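Local coordinates for F5/8 type C domain protein (Clostridium perfringens, PDB 7JRM) that probably binds mucin-type glycans through its carbohydrate-binding module, as part of a large O-glycopeptidase that recognises and hydrolyses mucins, at residues L351-E357 with L373-F379; K359-S365 with V398-E402; A381-P387 with M456-N461; N405-I410 with E422-D427. The contacts are given in a common frame with arbitrary orientation. Residues are numbered along the deposited sequence.

Contact 1: residues L351-E357 with L373-F379; sequences LNMDYNE and LNAQEQF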
# COMPACT_ATOMS: atom_id res chain seq x y z
N LEU A 351 32.69 -3.10 -13.38
CA LEU A 351 33.21 -3.04 -14.74
C LEU A 351 34.63 -2.51 -14.69
O LEU A 351 34.84 -1.33 -14.38
CB LEU A 351 32.33 -2.17 -15.64
CG LEU A 351 32.64 -2.19 -17.13
CD1 LEU A 351 32.92 -3.60 -17.62
CD2 LEU A 351 31.51 -1.56 -17.93
N ASN A 352 35.60 -3.37 -14.99
CA ASN A 352 37.01 -3.00 -15.00
C ASN A 352 37.43 -2.80 -16.46
O ASN A 352 37.74 -3.76 -17.16
CB ASN A 352 37.86 -4.08 -14.32
CG ASN A 352 37.51 -4.25 -12.86
OD1 ASN A 352 37.31 -3.27 -12.14
ND2 ASN A 352 37.45 -5.49 -12.41
N MET A 353 37.44 -1.54 -16.90
CA MET A 353 37.75 -1.20 -18.28
C MET A 353 38.81 -0.11 -18.35
O MET A 353 38.79 0.75 -19.23
CB MET A 353 36.50 -0.77 -19.03
CG MET A 353 35.75 0.39 -18.39
SD MET A 353 34.16 0.71 -19.18
CE MET A 353 34.61 2.02 -20.31
N ASP A 354 39.76 -0.13 -17.41
CA ASP A 354 40.87 0.81 -17.46
C ASP A 354 41.75 0.53 -18.68
O ASP A 354 41.87 -0.62 -19.13
CB ASP A 354 41.71 0.72 -16.19
CG ASP A 354 41.09 1.48 -15.03
OD1 ASP A 354 40.24 2.35 -15.28
OD2 ASP A 354 41.47 1.21 -13.87
N TYR A 355 42.35 1.59 -19.21
CA TYR A 355 43.26 1.51 -20.36
C TYR A 355 42.56 0.92 -21.58
O TYR A 355 43.16 0.17 -22.36
CB TYR A 355 44.52 0.71 -20.01
CG TYR A 355 45.05 0.97 -18.62
CD1 TYR A 355 44.95 0.01 -17.63
CD2 TYR A 355 45.65 2.18 -18.31
CE1 TYR A 355 45.44 0.24 -16.36
CE2 TYR A 355 46.14 2.42 -17.04
CZ TYR A 355 46.03 1.45 -16.07
OH TYR A 355 46.52 1.69 -14.80
N ASN A 356 41.29 1.25 -21.76
CA ASN A 356 40.54 0.83 -22.93
C ASN A 356 40.42 2.00 -23.91
O ASN A 356 41.16 2.98 -23.81
CB ASN A 356 39.17 0.28 -22.49
CG ASN A 356 39.22 -1.21 -22.17
OD1 ASN A 356 38.70 -2.03 -22.92
ND2 ASN A 356 39.84 -1.55 -21.05
N GLU A 357 39.50 1.90 -24.86
CA GLU A 357 39.35 2.90 -25.92
C GLU A 357 37.90 3.35 -26.04
O GLU A 357 37.36 3.47 -27.14
CB GLU A 357 39.85 2.35 -27.25
CG GLU A 357 41.21 1.65 -27.17
CD GLU A 357 41.55 0.88 -28.43
OE1 GLU A 357 41.11 1.30 -29.52
OE2 GLU A 357 42.26 -0.14 -28.33
N LEU A 373 32.99 1.28 -11.20
CA LEU A 373 33.32 1.55 -12.59
C LEU A 373 34.76 2.04 -12.66
O LEU A 373 35.06 3.15 -12.21
CB LEU A 373 32.36 2.57 -13.20
CG LEU A 373 32.63 2.97 -14.65
CD1 LEU A 373 32.48 1.77 -15.57
CD2 LEU A 373 31.70 4.10 -15.08
N ASN A 374 35.64 1.22 -13.22
CA ASN A 374 37.05 1.56 -13.40
C ASN A 374 37.26 1.79 -14.90
O ASN A 374 37.50 0.84 -15.65
CB ASN A 374 37.96 0.46 -12.86
CG ASN A 374 37.75 0.22 -11.37
OD1 ASN A 374 37.83 1.15 -10.56
ND2 ASN A 374 37.49 -1.03 -11.01
N ALA A 375 37.18 3.05 -15.32
CA ALA A 375 37.31 3.44 -16.72
C ALA A 375 38.30 4.59 -16.86
O ALA A 375 38.05 5.58 -17.54
CB ALA A 375 35.95 3.82 -17.30
N GLN A 376 39.45 4.46 -16.21
CA GLN A 376 40.44 5.52 -16.18
C GLN A 376 41.49 5.32 -17.27
O GLN A 376 41.81 4.19 -17.66
CB GLN A 376 41.13 5.58 -14.82
CG GLN A 376 40.22 6.03 -13.68
CD GLN A 376 40.98 6.75 -12.59
OE1 GLN A 376 42.04 6.30 -12.15
NE2 GLN A 376 40.44 7.88 -12.14
N GLU A 377 42.01 6.44 -17.77
CA GLU A 377 43.11 6.47 -18.73
C GLU A 377 42.76 5.72 -20.02
O GLU A 377 43.43 4.78 -20.44
CB GLU A 377 44.39 5.90 -18.10
CG GLU A 377 45.01 6.81 -17.05
CD GLU A 377 46.28 6.24 -16.45
OE1 GLU A 377 47.01 5.53 -17.18
OE2 GLU A 377 46.54 6.50 -15.26
N GLN A 378 41.67 6.17 -20.65
CA GLN A 378 41.30 5.67 -21.96
C GLN A 378 42.14 6.35 -23.04
O GLN A 378 42.76 7.39 -22.82
CB GLN A 378 39.81 5.91 -22.22
CG GLN A 378 38.90 5.45 -21.10
CD GLN A 378 38.75 3.95 -21.05
OE1 GLN A 378 38.32 3.32 -22.01
NE2 GLN A 378 39.10 3.36 -19.91
N PHE A 379 42.15 5.74 -24.22
CA PHE A 379 42.77 6.35 -25.40
C PHE A 379 41.92 5.99 -26.61
O PHE A 379 41.85 4.82 -27.00
CB PHE A 379 44.21 5.88 -25.59
CG PHE A 379 44.83 6.36 -26.86
CD1 PHE A 379 45.16 7.70 -27.02
CD2 PHE A 379 45.05 5.49 -27.92
CE1 PHE A 379 45.72 8.16 -28.20
CE2 PHE A 379 45.61 5.95 -29.10
CZ PHE A 379 45.95 7.28 -29.24
O HOH W 1 41.75 4.18 -29.95
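Leu373 opens the pairing by lying in parallel register with Leu351, its CD1 3.9 Å from Leu351 CB and 4.1 Å from Met353 SD. Asn374 follows opposite Asn352. Its N donates to Leu351 O (2.9 Å), its O receives Met353 N (2.7 Å), and its ND2 reaches Asn352 OD1 at only 2.5 Å, so the asparagine side chains add a bond of their own to the backbone pairing. At Ala375 the methyl CB packs on Met353 CG (3.6 Å). The bridged residues lie twenty-two apart, the repeat length of internalin-type leucine-rich repeats, consistent with successive turns of such a solenoid. Past the two bridged pairs, and before the second chain turns a corner at Glu377, Gln376 N makes a very short bond to Asp354 OD1 (2.4 Å), while Gln376 O accepts from Tyr355 N (3.1 Å) within the type II turn Met353 to Asn356. Glu377 sets OE1 at the edge of the Tyr355 ring, 3.2 Å from CE2. Gln378 occupies the position that Asn356 holds one repeat earlier, and its NE2 donates to Met353 O (2.7 Å). Last, Phe379 N binds Asn356 O (3.0 Å), and water 1 donates to both Phe379 O and Glu357 OE1, each 3.0 Å away.

Contact 2: residues K359-S365 with V398-E402; sequences KDLRPLS and VYNRE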
# COMPACT_ATOMS: atom_id res chain seq x y z
N LYS A 359 34.79 6.08 -25.39
CA LYS A 359 34.49 7.50 -25.26
C LYS A 359 33.02 7.76 -24.95
O LYS A 359 32.59 8.92 -24.97
CB LYS A 359 34.89 8.25 -26.53
CG LYS A 359 34.02 7.92 -27.73
CD LYS A 359 34.31 8.83 -28.91
CE LYS A 359 33.39 8.54 -30.08
NZ LYS A 359 33.77 9.31 -31.29
N ASP A 360 32.24 6.72 -24.66
CA ASP A 360 30.80 6.86 -24.47
C ASP A 360 30.35 5.82 -23.46
O ASP A 360 30.33 4.62 -23.77
CB ASP A 360 30.06 6.71 -25.80
CG ASP A 360 28.60 7.08 -25.70
OD1 ASP A 360 27.88 6.91 -26.70
OD2 ASP A 360 28.17 7.54 -24.62
N LEU A 361 29.97 6.26 -22.26
CA LEU A 361 29.49 5.38 -21.21
C LEU A 361 27.97 5.27 -21.18
O LEU A 361 27.42 4.64 -20.27
CB LEU A 361 29.98 5.86 -19.84
CG LEU A 361 31.49 6.01 -19.63
CD1 LEU A 361 31.79 6.25 -18.16
CD2 LEU A 361 32.23 4.79 -20.14
N ARG A 362 27.28 5.86 -22.16
CA ARG A 362 25.82 5.86 -22.14
C ARG A 362 25.18 4.48 -22.21
O ARG A 362 24.07 4.33 -21.65
CB ARG A 362 25.30 6.75 -23.28
CG ARG A 362 25.40 8.24 -22.98
CD ARG A 362 24.96 9.08 -24.16
NE ARG A 362 25.81 8.87 -25.33
CZ ARG A 362 25.54 9.34 -26.55
NH1 ARG A 362 26.36 9.10 -27.55
NH2 ARG A 362 24.43 10.05 -26.75
N PRO A 363 25.76 3.46 -22.86
CA PRO A 363 25.15 2.12 -22.76
C PRO A 363 25.04 1.58 -21.34
O PRO A 363 24.25 0.66 -21.11
CB PRO A 363 26.09 1.25 -23.61
CG PRO A 363 26.61 2.20 -24.63
CD PRO A 363 26.78 3.51 -23.91
N LEU A 364 25.81 2.12 -20.39
CA LEU A 364 25.74 1.69 -19.00
C LEU A 364 24.83 2.58 -18.16
O LEU A 364 24.85 2.47 -16.93
CB LEU A 364 27.14 1.66 -18.39
CG LEU A 364 28.30 1.20 -19.27
CD1 LEU A 364 29.63 1.55 -18.62
CD2 LEU A 364 28.21 -0.29 -19.55
N SER A 365 24.04 3.45 -18.79
CA SER A 365 23.29 4.45 -18.04
C SER A 365 22.21 3.81 -17.17
O SER A 365 21.97 4.26 -16.04
CB SER A 365 22.66 5.47 -19.00
OG SER A 365 21.67 4.86 -19.81
N VAL A 398 32.77 13.74 -25.06
CA VAL A 398 32.97 12.45 -24.41
C VAL A 398 31.88 12.29 -23.37
O VAL A 398 31.80 13.07 -22.41
CB VAL A 398 34.37 12.34 -23.77
CG1 VAL A 398 34.64 10.91 -23.32
CG2 VAL A 398 35.43 12.81 -24.75
N TYR A 399 31.03 11.28 -23.55
CA TYR A 399 29.84 11.11 -22.72
C TYR A 399 30.14 10.21 -21.53
O TYR A 399 30.79 9.17 -21.66
CB TYR A 399 28.70 10.51 -23.54
CG TYR A 399 28.23 11.39 -24.68
CD1 TYR A 399 28.66 11.17 -25.97
CD2 TYR A 399 27.34 12.43 -24.45
CE1 TYR A 399 28.23 11.96 -27.02
CE2 TYR A 399 26.90 13.23 -25.49
CZ TYR A 399 27.35 12.99 -26.77
OH TYR A 399 26.92 13.79 -27.81
N ASN A 400 29.64 10.62 -20.36
CA ASN A 400 29.65 9.77 -19.18
C ASN A 400 28.33 8.99 -19.13
O ASN A 400 27.55 9.01 -20.09
CB ASN A 400 29.90 10.60 -17.92
CG ASN A 400 28.79 11.61 -17.65
OD1 ASN A 400 27.93 11.85 -18.50
ND2 ASN A 400 28.82 12.21 -16.47
N ARG A 401 28.07 8.31 -18.02
CA ARG A 401 26.85 7.51 -17.92
C ARG A 401 25.61 8.39 -17.97
O ARG A 401 24.57 7.96 -18.50
CB ARG A 401 26.87 6.69 -16.63
CG ARG A 401 27.62 5.38 -16.75
CD ARG A 401 27.54 4.57 -15.47
NE ARG A 401 28.37 5.14 -14.41
CZ ARG A 401 28.63 4.54 -13.26
NH1 ARG A 401 28.12 3.34 -13.00
NH2 ARG A 401 29.41 5.13 -12.36
N GLU A 402 25.68 9.61 -17.45
CA GLU A 402 24.54 10.52 -17.46
C GLU A 402 24.38 11.25 -18.79
O GLU A 402 23.52 12.13 -18.89
CB GLU A 402 24.67 11.54 -16.32
CG GLU A 402 23.47 11.59 -15.40
O HOH W 2 25.16 2.48 -14.36
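This is a loop-to-loop contact, in which 359-365, on the connection between strands 350-352 and 372-384, meets 398-402, on the way from strand 391-395 to strand 407-413. The backbones touch in a single bridge between Asp360 and Tyr399, made by Tyr399 N donating to Lys359 O (3.2 Å) and Leu361 N donating to Tyr399 O (3.1 Å). The side chains of the same two residues converge on Arg362. Asp360 forms an Asx turn, its OD2 accepting Arg362 N at 3.1 Å, and its carboxylate also holds the guanidinium through Arg362 NE to Asp360 OD2 and Arg362 NH1 to Asp360 OD1, both 2.8 Å. Held in this way, the guanidinium lies flat on the Tyr399 ring, with centres 3.7 Å apart and planes at 20°, a cation-pi stack that crosses between the loops. Further on, Leu361 CB packs against Arg401 CG (3.9 Å) and Leu364 CB approaches the same CG atom (4.1 Å), while the far end of Arg401 bonds through NH1 to Leu370 O. Water 2 donates to Leu364 O (2.6 Å). The turn at 362-363, a short 3-10 segment within the sequence DLRPLS, is typical of the side of internalin-like leucine-rich repeats that lies across from the parallel strands, here met by the loop that leads into strand 407-413, probably part of a following Ig-like domain.

Contact 3: residues A381-P387 with M456-N461; sequences AAGELKP and MFYLFN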
# COMPACT_ATOMS: atom_id res chain seq x y z
N ALA A 381 41.66 6.66 -30.43
CA ALA A 381 42.23 7.16 -31.68
C ALA A 381 41.09 7.49 -32.63
O ALA A 381 40.53 6.61 -33.29
CB ALA A 381 43.17 6.12 -32.28
N ALA A 382 40.74 8.77 -32.70
CA ALA A 382 39.57 9.21 -33.44
C ALA A 382 39.85 9.48 -34.92
O ALA A 382 38.98 10.01 -35.62
CB ALA A 382 38.98 10.47 -32.80
N GLY A 383 41.03 9.12 -35.41
CA GLY A 383 41.32 9.20 -36.83
C GLY A 383 41.87 10.54 -37.27
O GLY A 383 42.41 11.33 -36.49
N GLU A 384 41.73 10.79 -38.57
CA GLU A 384 42.29 11.97 -39.21
C GLU A 384 41.20 12.99 -39.52
O GLU A 384 40.10 12.63 -39.95
CB GLU A 384 43.01 11.58 -40.51
CG GLU A 384 43.39 12.75 -41.39
CD GLU A 384 44.02 12.32 -42.71
OE1 GLU A 384 44.90 13.04 -43.22
OE2 GLU A 384 43.63 11.25 -43.23
N LEU A 385 41.51 14.26 -39.29
CA LEU A 385 40.65 15.37 -39.69
C LEU A 385 41.25 16.04 -40.92
O LEU A 385 42.46 16.28 -40.97
CB LEU A 385 40.50 16.38 -38.55
CG LEU A 385 39.83 15.89 -37.27
CD1 LEU A 385 40.03 16.90 -36.15
CD2 LEU A 385 38.35 15.61 -37.49
N LYS A 386 40.40 16.33 -41.90
CA LYS A 386 40.86 16.93 -43.15
C LYS A 386 40.66 18.43 -43.10
O LYS A 386 39.52 18.89 -42.93
CB LYS A 386 40.12 16.33 -44.34
CG LYS A 386 40.05 14.81 -44.32
CD LYS A 386 41.19 14.20 -45.11
CE LYS A 386 41.02 12.69 -45.26
NZ LYS A 386 39.81 12.35 -46.06
N PRO A 387 41.72 19.23 -43.24
CA PRO A 387 41.54 20.69 -43.23
C PRO A 387 40.75 21.17 -44.44
O PRO A 387 40.98 20.73 -45.57
CB PRO A 387 42.97 21.23 -43.25
CG PRO A 387 43.83 20.08 -42.82
CD PRO A 387 43.13 18.85 -43.31
N MET A 456 41.23 11.55 -26.06
CA MET A 456 40.71 11.35 -27.41
C MET A 456 41.62 12.08 -28.38
O MET A 456 41.76 13.30 -28.32
CB MET A 456 39.27 11.87 -27.53
CG MET A 456 38.61 11.56 -28.86
SD MET A 456 36.81 11.45 -28.72
CE MET A 456 36.34 11.53 -30.44
N PHE A 457 42.25 11.33 -29.28
CA PHE A 457 43.32 11.84 -30.13
C PHE A 457 42.85 11.98 -31.57
O PHE A 457 42.24 11.06 -32.12
CB PHE A 457 44.55 10.94 -30.06
CG PHE A 457 45.71 11.43 -30.88
CD1 PHE A 457 46.47 12.50 -30.45
CD2 PHE A 457 46.03 10.83 -32.09
CE1 PHE A 457 47.54 12.96 -31.20
CE2 PHE A 457 47.09 11.28 -32.84
CZ PHE A 457 47.85 12.35 -32.40
N TYR A 458 43.15 13.13 -32.17
CA TYR A 458 42.96 13.39 -33.59
C TYR A 458 44.31 13.69 -34.22
O TYR A 458 45.32 13.89 -33.54
CB TYR A 458 42.01 14.57 -33.83
CG TYR A 458 40.55 14.30 -33.59
CD1 TYR A 458 39.76 13.71 -34.57
CD2 TYR A 458 39.94 14.64 -32.38
CE1 TYR A 458 38.41 13.47 -34.36
CE2 TYR A 458 38.60 14.41 -32.16
CZ TYR A 458 37.84 13.82 -33.15
OH TYR A 458 36.51 13.58 -32.94
N LEU A 459 44.33 13.73 -35.55
CA LEU A 459 45.49 14.22 -36.28
C LEU A 459 45.02 14.92 -37.55
O LEU A 459 43.95 14.61 -38.08
CB LEU A 459 46.49 13.10 -36.60
CG LEU A 459 46.25 11.94 -37.58
CD1 LEU A 459 46.23 12.36 -39.05
CD2 LEU A 459 47.30 10.86 -37.35
N PHE A 460 45.82 15.87 -38.02
CA PHE A 460 45.55 16.54 -39.28
C PHE A 460 46.88 16.96 -39.89
O PHE A 460 47.76 17.48 -39.20
CB PHE A 460 44.62 17.75 -39.09
CG PHE A 460 45.20 18.85 -38.24
CD1 PHE A 460 45.84 19.94 -38.83
CD2 PHE A 460 45.08 18.81 -36.86
CE1 PHE A 460 46.36 20.95 -38.05
CE2 PHE A 460 45.60 19.83 -36.08
CZ PHE A 460 46.24 20.90 -36.67
N ASN A 461 47.02 16.72 -41.19
CA ASN A 461 48.23 17.05 -41.92
C ASN A 461 48.10 18.43 -42.56
O ASN A 461 47.00 18.88 -42.90
CB ASN A 461 48.53 16.00 -42.99
CG ASN A 461 49.96 16.08 -43.49
OD1 ASN A 461 50.88 16.32 -42.72
ND2 ASN A 461 50.14 15.87 -44.79
O HOH W 3 44.69 15.86 -42.47
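A parallel strand pair with a beta bulge joins 381-384, on the long strand 372-384 that probably belongs to the last repeat, to 456-461, in the closing strand of the chain; their axes run 4.8 Å apart at 10°. The repeat sheet thus runs on into the C-terminal strands, consistent with the internalin layout in which an Ig-like domain follows the repeats. Ala382 N donates to Phe457 O (2.8 Å), Leu459 N to Gly383 O (3.2 Å), and Leu385 N to Leu459 O (2.7 Å). Register slips by one residue between the pairs Ala381-Phe457 and Glu384-Leu459. Gly383 lies in this shift with phi/psi of 89/-159°, where a CB would press on the preceding carbonyl oxygen. Other backbone groups of 456-461 are met on the far edge by strand 440-449, with Met456 bonded to Val445, Tyr458 to Val443 and Phe460 to Tyr441. Tyr458 lays its ring face over Ala382 CB, a CH-pi contact 3.6 Å from the ring centroid, and packs CD1 on Leu385 CG (3.5 Å); its hydroxyl is bonded to Asp395 O. From Leu385 on, a water bridges the two segments: water 3 accepts from Asn461 N (2.8 Å) and donates to Leu385 O (2.7 Å) and to Glu384 OE1 (2.9 Å).

Contact 4: residues N405-I410 with E422-D427; sequences NVAKTI and EQDAKD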
# COMPACT_ATOMS: atom_id res chain seq x y z
N ASN A 405 28.80 15.68 -21.47
CA ASN A 405 30.14 15.84 -22.03
C ASN A 405 31.11 16.20 -20.91
O ASN A 405 30.94 17.21 -20.22
CB ASN A 405 30.14 16.92 -23.11
CG ASN A 405 31.46 16.99 -23.86
OD1 ASN A 405 32.35 16.16 -23.66
ND2 ASN A 405 31.58 17.98 -24.73
N VAL A 406 32.14 15.36 -20.73
CA VAL A 406 33.12 15.55 -19.67
C VAL A 406 34.48 15.94 -20.24
O VAL A 406 35.50 15.80 -19.56
CB VAL A 406 33.22 14.30 -18.78
CG1 VAL A 406 31.91 14.07 -18.04
CG2 VAL A 406 33.58 13.08 -19.61
N ALA A 407 34.52 16.43 -21.47
CA ALA A 407 35.78 16.87 -22.06
C ALA A 407 36.30 18.11 -21.34
O ALA A 407 35.53 19.01 -20.99
CB ALA A 407 35.60 17.16 -23.55
N LYS A 408 37.62 18.16 -21.13
CA LYS A 408 38.24 19.19 -20.30
C LYS A 408 39.15 20.09 -21.13
O LYS A 408 38.86 21.27 -21.31
CB LYS A 408 39.00 18.55 -19.14
CG LYS A 408 38.12 17.76 -18.18
CD LYS A 408 36.94 18.60 -17.70
CE LYS A 408 36.01 17.78 -16.82
NZ LYS A 408 34.64 18.36 -16.77
N THR A 409 40.27 19.56 -21.63
CA THR A 409 41.31 20.37 -22.25
C THR A 409 41.49 19.98 -23.70
O THR A 409 41.67 18.79 -24.01
CB THR A 409 42.63 20.23 -21.49
OG1 THR A 409 42.49 20.76 -20.17
CG2 THR A 409 43.74 20.98 -22.21
N ILE A 410 41.45 20.97 -24.59
CA ILE A 410 41.75 20.79 -26.01
C ILE A 410 43.11 21.42 -26.26
O ILE A 410 43.25 22.65 -26.20
CB ILE A 410 40.68 21.42 -26.90
CG1 ILE A 410 39.31 20.80 -26.62
CG2 ILE A 410 41.05 21.26 -28.37
CD1 ILE A 410 39.17 19.39 -27.10
N GLU A 422 46.03 25.87 -26.67
CA GLU A 422 45.25 25.15 -25.67
C GLU A 422 44.07 26.01 -25.27
O GLU A 422 44.21 27.23 -25.14
CB GLU A 422 46.11 24.80 -24.45
CG GLU A 422 45.37 24.07 -23.34
CD GLU A 422 46.30 23.43 -22.34
OE1 GLU A 422 47.24 22.72 -22.76
OE2 GLU A 422 46.10 23.63 -21.12
N GLN A 423 42.91 25.38 -25.09
CA GLN A 423 41.69 26.11 -24.77
C GLN A 423 40.75 25.20 -23.99
O GLN A 423 41.08 24.04 -23.69
CB GLN A 423 41.01 26.63 -26.04
CG GLN A 423 40.45 25.54 -26.94
CD GLN A 423 40.43 25.93 -28.40
OE1 GLN A 423 41.25 26.72 -28.85
NE2 GLN A 423 39.47 25.39 -29.14
N ASP A 424 39.58 25.73 -23.66
CA ASP A 424 38.56 24.96 -22.97
C ASP A 424 37.78 24.09 -23.95
O ASP A 424 37.57 24.46 -25.11
CB ASP A 424 37.60 25.89 -22.22
CG ASP A 424 38.11 26.29 -20.85
OD1 ASP A 424 39.31 26.05 -20.58
OD2 ASP A 424 37.32 26.83 -20.06
N ALA A 425 37.37 22.92 -23.48
CA ALA A 425 36.70 21.94 -24.32
C ALA A 425 35.20 22.19 -24.37
O ALA A 425 34.55 22.32 -23.33
CB ALA A 425 36.98 20.52 -23.82
N LYS A 426 34.66 22.27 -25.58
CA LYS A 426 33.22 22.31 -25.78
C LYS A 426 32.78 21.07 -26.54
O LYS A 426 33.50 20.06 -26.55
CB LYS A 426 32.81 23.58 -26.54
CG LYS A 426 33.39 24.87 -25.96
CD LYS A 426 32.89 25.11 -24.55
CE LYS A 426 34.02 25.55 -23.63
NZ LYS A 426 33.55 26.48 -22.56
N ASP A 427 31.61 21.11 -27.18
CA ASP A 427 31.16 19.96 -27.95
C ASP A 427 31.99 19.76 -29.21
O ASP A 427 32.21 18.62 -29.63
CB ASP A 427 29.68 20.11 -28.29
CG ASP A 427 28.77 19.81 -27.12
OD1 ASP A 427 29.28 19.36 -26.07
OD2 ASP A 427 27.54 20.01 -27.24
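Strands 407-410 and 422-424 run antiparallel, with axes 5.0 Å apart and directions at 154°. Ile410 and Gln423 form the hydrogen-bonded pair, Ile410 N donating to Gln423 O (3.2 Å) and Gln423 N to Ile410 O (3.0 Å); Thr409 and Asp424 make the neighbouring non-hydrogen-bonded pair. Ala425 N then continues the pairing to Lys408 O (3.1 Å). Of the side chains, Ala425 is the apolar centre, its CB 3.6 Å from Ala407 CB and 3.7 Å from Ile410 CG1. Thr409 CG2 meets Glu422 CD at 3.5 Å, and the Glu422 carboxylate pairs with Arg411. At the other end Asn405 ND2 donates to Asp427 OD1 (3.0 Å) and weakly to Lys426 O (3.4 Å), while Asn405 OD1 takes Ala407 N (3.1 Å) in an Asx turn and also accepts from Val398 N. On the opposite edge of its strand, Lys408 and Thr409 both face Leu446 in a classic beta bulge. Together these features describe an edge beta hairpin, of the kind expected in an Ig-like sheet, which these C-terminal strands probably form.

Overall arrangement
All four contacts lie toward the C-terminal end of this elongated chain, and three of them belong to one mixed sheet. Contact 1 pairs strands 350-352 and 372-384, contact 3 pairs 372-384 with 452-461, and contact 4 pairs 407-413 with the outermost strand 419-424, beyond strand 440-449. Contacts 1 and 3, centres about 22 Å apart, share strand 372-384, and Phe379 packs on Phe457 between them. Contact 2, its centre about 12 Å from that of contact 1, alternates with it along the sequence; Leu361 and Arg401 rest on Leu373. Contact 4, nested within the loop closed by contact 3, is tied to contact 2 through Val398 and Asn405-Val406. The probable repeat and Ig-like parts therefore share one continuous sheet, distant from the calcium-binding module.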